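Local coordinates for PHOX (Pseudomonas fluorescens, PDB 4A9V), which hydrolyses phosphate monoesters as an alkaline phosphatase, using a complex iron-calcium cofactor held by a beta-propeller, at residues Tyr399-Asn404 and Gly427-Trp432. Residues are numbered along the deposited sequence; the frame is centred on the assembly and turned at random.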
ATOM      1  N   TYR A 399       7.743 -12.084   0.627  1.00  6.00           N
ATOM      2  CA  TYR A 399       8.257 -11.220   1.690  1.00  6.29           C
ATOM      3  C   TYR A 399       7.162 -10.249   2.095  1.00  6.23           C
ATOM      4  O   TYR A 399       6.456  -9.716   1.235  1.00  7.15           O
ATOM      5  CB  TYR A 399       9.468 -10.424   1.191  1.00  6.78           C
ATOM      6  CG  TYR A 399      10.649 -11.274   0.789  1.00  6.82           C
ATOM      7  CD1 TYR A 399      10.621 -12.041  -0.370  1.00  7.11           C
ATOM      8  CD2 TYR A 399      11.805 -11.294   1.553  1.00  7.36           C
ATOM      9  CE1 TYR A 399      11.672 -12.874  -0.705  1.00  7.47           C
ATOM     10  CE2 TYR A 399      12.874 -12.092   1.207  1.00  7.92           C
ATOM     11  CZ  TYR A 399      12.809 -12.884   0.083  1.00  7.66           C
ATOM     12  OH  TYR A 399      13.861 -13.717  -0.202  1.00  8.98           O
ATOM     13  N   CYS A 400       7.017 -10.022   3.398  1.00  6.41           N
ATOM     14  CA  CYS A 400       5.965  -9.175   3.938  1.00  6.38           C
ATOM     15  C   CYS A 400       6.556  -8.341   5.067  1.00  6.22           C
ATOM     16  O   CYS A 400       7.139  -8.884   6.009  1.00  7.07           O
ATOM     17  CB  CYS A 400       4.845 -10.056   4.505  1.00  7.80           C
ATOM     18  SG  CYS A 400       3.434  -9.160   5.190  1.00  8.78           S
ATOM     19  N   THR A 401       6.372  -7.027   5.008  1.00  6.04           N
ATOM     20  CA  THR A 401       6.762  -6.202   6.138  1.00  6.16           C
ATOM     21  C   THR A 401       5.726  -6.307   7.255  1.00  6.61           C
ATOM     22  O   THR A 401       4.516  -6.398   7.008  1.00  7.12           O
ATOM     23  CB  THR A 401       6.958  -4.737   5.727  1.00  6.50           C
ATOM     24  OG1 THR A 401       5.781  -4.278   5.065  1.00  7.03           O
ATOM     25  CG2 THR A 401       8.163  -4.581   4.820  1.00  6.85           C
ATOM     26  N   LEU A 402       6.231  -6.347   8.478  1.00  6.05           N
ATOM     27  CA  LEU A 402       5.424  -6.270   9.683  1.00  5.89           C
ATOM     28  C   LEU A 402       5.943  -5.040  10.414  1.00  6.52           C
ATOM     29  O   LEU A 402       7.042  -5.060  10.989  1.00  7.15           O
ATOM     30  CB  LEU A 402       5.619  -7.544  10.513  1.00  6.69           C
ATOM     31  CG  LEU A 402       5.225  -8.866   9.837  1.00  7.19           C
ATOM     32  CD1 LEU A 402       5.600 -10.049  10.720  1.00  7.41           C
ATOM     33  CD2 LEU A 402       3.729  -8.867   9.551  1.00  9.19           C
ATOM     34  N   THR A 403       5.283  -3.910  10.186  1.00  6.48           N
ATOM     35  CA  THR A 403       5.981  -2.644  10.285  1.00  6.08           C
ATOM     36  C   THR A 403       6.356  -2.291  11.733  1.00  6.82           C
ATOM     37  O   THR A 403       7.419  -1.729  11.981  1.00  7.25           O
ATOM     38  CB  THR A 403       5.210  -1.514   9.567  1.00  6.78           C
ATOM     39  OG1 THR A 403       6.098  -0.413   9.363  1.00  7.09           O
ATOM     40  CG2 THR A 403       3.996  -1.039  10.338  1.00  7.21           C
ATOM     41  N   ASN A 404       5.467  -2.624  12.668  1.00  6.85           N
ATOM     42  CA  ASN A 404       5.682  -2.477  14.110  1.00  7.83           C
ATOM     43  C   ASN A 404       4.394  -2.913  14.817  1.00  8.00           C
ATOM     44  O   ASN A 404       3.395  -3.232  14.159  1.00  8.26           O
ATOM     45  CB  ASN A 404       6.074  -1.036  14.485  1.00  7.85           C
ATOM     46  CG  ASN A 404       5.133   0.004  13.913  1.00  8.80           C
ATOM     47  OD1 ASN A 404       3.930  -0.001  14.187  1.00  9.16           O
ATOM     48  ND2 ASN A 404       5.691   0.945  13.150  1.00  9.45           N
ATOM     49  N   GLY A 427       9.776  -3.206  13.997  1.00  6.96           N
ATOM     50  CA  GLY A 427       9.298  -4.047  12.903  1.00  7.11           C
ATOM     51  C   GLY A 427      10.270  -5.118  12.442  1.00  6.57           C
ATOM     52  O   GLY A 427      11.368  -5.293  12.985  1.00  6.92           O
ATOM     53  N   GLN A 428       9.834  -5.854  11.429  1.00  6.55           N
ATOM     54  CA  GLN A 428      10.566  -7.002  10.931  1.00  6.70           C
ATOM     55  C   GLN A 428      10.022  -7.350   9.543  1.00  6.34           C
ATOM     56  O   GLN A 428       8.967  -6.843   9.139  1.00  7.80           O
ATOM     57  CB  GLN A 428      10.456  -8.201  11.901  1.00  7.15           C
ATOM     58  CG  GLN A 428       9.044  -8.745  12.116  1.00  7.08           C
ATOM     59  CD  GLN A 428       8.356  -8.175  13.350  1.00  6.76           C
ATOM     60  OE1 GLN A 428       8.782  -7.169  13.911  1.00  7.70           O
ATOM     61  NE2 GLN A 428       7.234  -8.776  13.726  1.00  7.61           N
ATOM     62  N   ILE A 429      10.808  -8.106   8.781  1.00  6.41           N
ATOM     63  CA  ILE A 429      10.372  -8.589   7.472  1.00  6.72           C
ATOM     64  C   ILE A 429      10.276 -10.107   7.511  1.00  6.18           C
ATOM     65  O   ILE A 429      11.253 -10.815   7.816  1.00  6.87           O
ATOM     66  CB  ILE A 429      11.296  -8.138   6.324  1.00  7.09           C
ATOM     67  CG1 ILE A 429      11.407  -6.612   6.319  1.00  7.69           C
ATOM     68  CG2 ILE A 429      10.755  -8.663   5.000  1.00  8.61           C
ATOM     69  CD1 ILE A 429      12.320  -6.058   5.243  1.00 10.15           C
ATOM     70  N   LEU A 430       9.073 -10.588   7.229  1.00  6.36           N
ATOM     71  CA  LEU A 430       8.718 -11.990   7.215  1.00  7.00           C
ATOM     72  C   LEU A 430       8.846 -12.549   5.799  1.00  6.15           C
ATOM     73  O   LEU A 430       8.478 -11.882   4.835  1.00  8.96           O
ATOM     74  CB  LEU A 430       7.272 -12.099   7.697  1.00  7.35           C
ATOM     75  CG  LEU A 430       6.533 -13.420   7.544  1.00  8.12           C
ATOM     76  CD1 LEU A 430       7.159 -14.513   8.391  1.00  8.65           C
ATOM     77  CD2 LEU A 430       5.078 -13.215   7.921  1.00 10.06           C
ATOM     78  N   ARG A 431       9.418 -13.744   5.673  1.00  6.81           N
ATOM     79  CA  ARG A 431       9.523 -14.445   4.402  1.00  6.98           C
ATOM     80  C   ARG A 431       8.825 -15.786   4.516  1.00  6.93           C
ATOM     81  O   ARG A 431       8.934 -16.453   5.546  1.00  7.79           O
ATOM     82  CB  ARG A 431      11.001 -14.642   4.039  1.00  7.59           C
ATOM     83  CG  ARG A 431      11.248 -15.584   2.876  1.00  7.83           C
ATOM     84  CD  ARG A 431      12.661 -15.473   2.332  1.00  8.36           C
ATOM     85  NE  ARG A 431      13.665 -15.741   3.354  1.00  7.95           N
ATOM     86  CZ  ARG A 431      14.961 -15.470   3.218  1.00  8.07           C
ATOM     87  NH1 ARG A 431      15.424 -14.972   2.080  1.00  9.20           N
ATOM     88  NH2 ARG A 431      15.785 -15.681   4.232  1.00  9.89           N
ATOM     89  N   TRP A 432       8.189 -16.233   3.436  1.00  7.00           N
ATOM     90  CA  TRP A 432       7.776 -17.626   3.350  1.00  7.57           C
ATOM     91  C   TRP A 432       8.057 -18.220   2.004  1.00  7.10           C
ATOM     92  O   TRP A 432       8.147 -17.533   0.981  1.00  7.60           O
ATOM     93  CB  TRP A 432       6.313 -17.860   3.766  1.00  7.69           C
ATOM     94  CG  TRP A 432       5.268 -17.138   2.954  1.00  8.21           C
ATOM     95  CD1 TRP A 432       4.565 -17.599   1.846  1.00  9.69           C
ATOM     96  CD2 TRP A 432       4.659 -15.855   3.280  1.00  8.06           C
ATOM     97  NE1 TRP A 432       3.598 -16.698   1.475  1.00  9.47           N
ATOM     98  CE2 TRP A 432       3.604 -15.628   2.304  1.00  8.36           C
ATOM     99  CE3 TRP A 432       4.858 -14.926   4.276  1.00  8.27           C
ATOM    100  CZ2 TRP A 432       2.797 -14.496   2.345  1.00 10.28           C
ATOM    101  CZ3 TRP A 432       4.064 -13.783   4.299  1.00  9.26           C
ATOM    102  CH2 TRP A 432       3.077 -13.560   3.340  1.00  9.93           C
TER
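Two neighbouring antiparallel strands of a beta-propeller blade, 398-402 and 428-434, pair here, and strand 386-391 lies beyond the first. At the start of 427-432, G427 has a positive phi of 89° and sets its CA 3.1 Å from T403 O; a side chain would strike that carbonyl, so glycine is needed where the chain enters the strand. T403 itself sits beside the calcium ligands E387 and D479, next to the cofactor. Q428 and L402 form a hydrogen-bonded pair, Q428 N giving to L402 O at 2.9 Å. The Q428 side chain bends at chi2, so CG and the amide cross L402 obliquely, NE2 3.7 Å from L402 CD1, while OE1 bonds N424 and NE2 bonds P418 O and D384. On the opposite face, I429 CG1 lies 4.1 Å from T401 CG2, both branched residues suited to an extended strand. L430, hydrogen-bonded in both directions to C400, turns back to the face of L402, whose CD1 lies 4.0 Å from L430 CB. R431 CG lies over the rim of one Y399 ring face, and CD sits above its hydroxyl end, 3.4 Å from Y399 CZ. NH1 donates in the guanidinium plane to Y399 OH at 3.0 Å and also bonds P516 O, while D447 holds NE by a salt bridge; an alanine here would remove methylenes and guanidinium, and would probably leave Y399 less firmly held. W432 brings CZ3 to 3.8 Å from C400 CB.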